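Local coordinates for putative Nitroreductase (Anabaena variabilis ATCC 29413, PDB 3EO7), which binds flavin mononucleotide and probably acts as an oxidoreductase of the nitroreductase family, at residues A200-Y205 against D326-M331. Residues are numbered along the deposited sequence; the frame is centred on the assembly and turned at random. Where two conformers were deposited one is given.
Sequences AAITDY and DLEITM
I202 carries this contact from its side alone, setting both ends of its branched side chain against L327, E328 and M331. Its CD1 lies 3.7 Å from CG of E328 and 3.8 Å from SE of M331, which is a selenomethionine. CD2 of L327 approaches the same methyl to 4.0 Å. The I202 and M331 side chains run past each other in opposite directions. The second methyl, CG2, sits beside the carboxylate of E328, 3.5 Å from OE2. CG of E328 is anti to its carbonyl carbon (chi1 -66°) and the chain beyond is extended, which brings the carboxylate across the CG2 side of I202. OE1 forms salt bridges with R76 and R80 of helix 66-82. With an alanine here, R76 and R80 would probably lose this carboxylate partner, and both methyl groups of I202 would lose cover. The contact joins the last turn of helix 181-202, within the first nitroreductase-family region, to the short helix 325-333, just ahead of the FMN-binding R334 and R335. M331 also packs on N195 and L198 of helix 181-202 and on L469 of helix 452-473. I202 is the last residue of its helix, which a Schellman motif closes. Y205 N bonds to A200 O at 2.9 Å and D204 N to A201 O at 3.2 Å, with D204 as the C-prime residue at positive phi. A200 O also accepts from T203 N. Farther out, T203 O accepts from NE of R73, tying the turn to helix 66-82.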
# COMPACT_ATOMS: atom_id res chain seq x y z
N ALA A 200 8.94 10.97 2.15
CA ALA A 200 10.04 11.04 3.12
C ALA A 200 11.33 11.32 2.38
O ALA A 200 12.07 12.24 2.78
CB ALA A 200 10.11 9.75 3.91
N ALA A 201 11.62 10.60 1.29
CA ALA A 201 12.84 10.85 0.54
C ALA A 201 12.95 12.32 0.13
O ALA A 201 14.02 12.94 0.26
CB ALA A 201 12.93 9.93 -0.71
N ILE A 202 11.83 12.85 -0.34
CA ILE A 202 11.73 14.25 -0.81
C ILE A 202 12.11 15.23 0.30
O ILE A 202 12.73 16.26 0.04
CB ILE A 202 10.31 14.57 -1.39
CG1 ILE A 202 10.08 13.82 -2.72
CG2 ILE A 202 10.10 16.09 -1.62
CD1 ILE A 202 8.61 13.73 -3.14
N THR A 203 11.77 14.87 1.54
CA THR A 203 11.98 15.71 2.71
C THR A 203 13.13 15.24 3.65
O THR A 203 13.20 15.65 4.80
CB THR A 203 10.67 15.87 3.49
OG1 THR A 203 10.15 14.59 3.83
CG2 THR A 203 9.61 16.66 2.65
N ASP A 204 14.04 14.45 3.11
CA ASP A 204 15.21 13.95 3.86
C ASP A 204 14.88 13.18 5.13
O ASP A 204 15.56 13.31 6.15
CB ASP A 204 16.20 15.09 4.13
CG ASP A 204 16.75 15.68 2.88
OD1 ASP A 204 17.25 14.92 2.03
OD2 ASP A 204 16.69 16.90 2.76
N TYR A 205 13.82 12.39 5.04
CA TYR A 205 13.39 11.48 6.09
C TYR A 205 13.45 10.06 5.53
O TYR A 205 13.45 9.87 4.30
CB TYR A 205 11.96 11.76 6.54
CG TYR A 205 11.86 12.75 7.67
CD1 TYR A 205 12.08 12.33 8.97
CD2 TYR A 205 11.57 14.08 7.46
CE1 TYR A 205 12.02 13.19 10.03
CE2 TYR A 205 11.49 14.97 8.54
CZ TYR A 205 11.72 14.50 9.82
OH TYR A 205 11.67 15.30 10.93
N ASP A 326 9.95 16.41 -10.39
CA ASP A 326 8.94 15.76 -11.22
C ASP A 326 8.23 14.64 -10.45
O ASP A 326 7.10 14.30 -10.77
CB ASP A 326 9.55 15.31 -12.55
CG ASP A 326 10.12 16.48 -13.36
OD1 ASP A 326 9.44 17.52 -13.49
OD2 ASP A 326 11.24 16.37 -13.89
N LEU A 327 8.91 14.08 -9.45
CA LEU A 327 8.29 13.10 -8.55
C LEU A 327 7.23 13.86 -7.75
O LEU A 327 6.11 13.37 -7.60
CB LEU A 327 9.32 12.46 -7.65
CG LEU A 327 8.73 11.47 -6.63
CD1 LEU A 327 7.86 10.34 -7.26
CD2 LEU A 327 9.87 10.92 -5.77
N GLU A 328 7.56 15.06 -7.26
CA GLU A 328 6.56 15.87 -6.56
C GLU A 328 5.34 16.21 -7.40
O GLU A 328 4.20 16.03 -6.96
CB GLU A 328 7.16 17.17 -6.04
CG GLU A 328 8.18 16.94 -4.99
CD GLU A 328 8.32 18.11 -4.02
OE1 GLU A 328 7.33 18.49 -3.29
OE2 GLU A 328 9.45 18.63 -3.96
N ILE A 329 5.58 16.66 -8.61
CA ILE A 329 4.50 17.02 -9.51
C ILE A 329 3.62 15.79 -9.82
O ILE A 329 2.39 15.86 -9.77
CB ILE A 329 5.04 17.62 -10.82
CG1 ILE A 329 5.69 18.99 -10.54
CG2 ILE A 329 3.93 17.75 -11.85
CD1 ILE A 329 6.50 19.53 -11.75
N THR A 330 4.27 14.68 -10.10
CA THR A 330 3.59 13.43 -10.38
C THR A 330 2.74 12.95 -9.19
O THR A 330 1.58 12.57 -9.37
CB THR A 330 4.58 12.36 -10.87
OG1 THR A 330 5.01 12.72 -12.21
CG2 THR A 330 3.95 11.00 -10.86
N MSE A 331 3.29 13.04 -7.98
CA MSE A 331 2.56 12.64 -6.80
C MSE A 331 1.33 13.52 -6.63
O MSE A 331 0.26 13.05 -6.27
CB MSE A 331 3.44 12.69 -5.56
CG MSE A 331 4.50 11.61 -5.59
SE MSE A 331 5.60 11.60 -3.99
CE MSE A 331 4.40 10.59 -2.79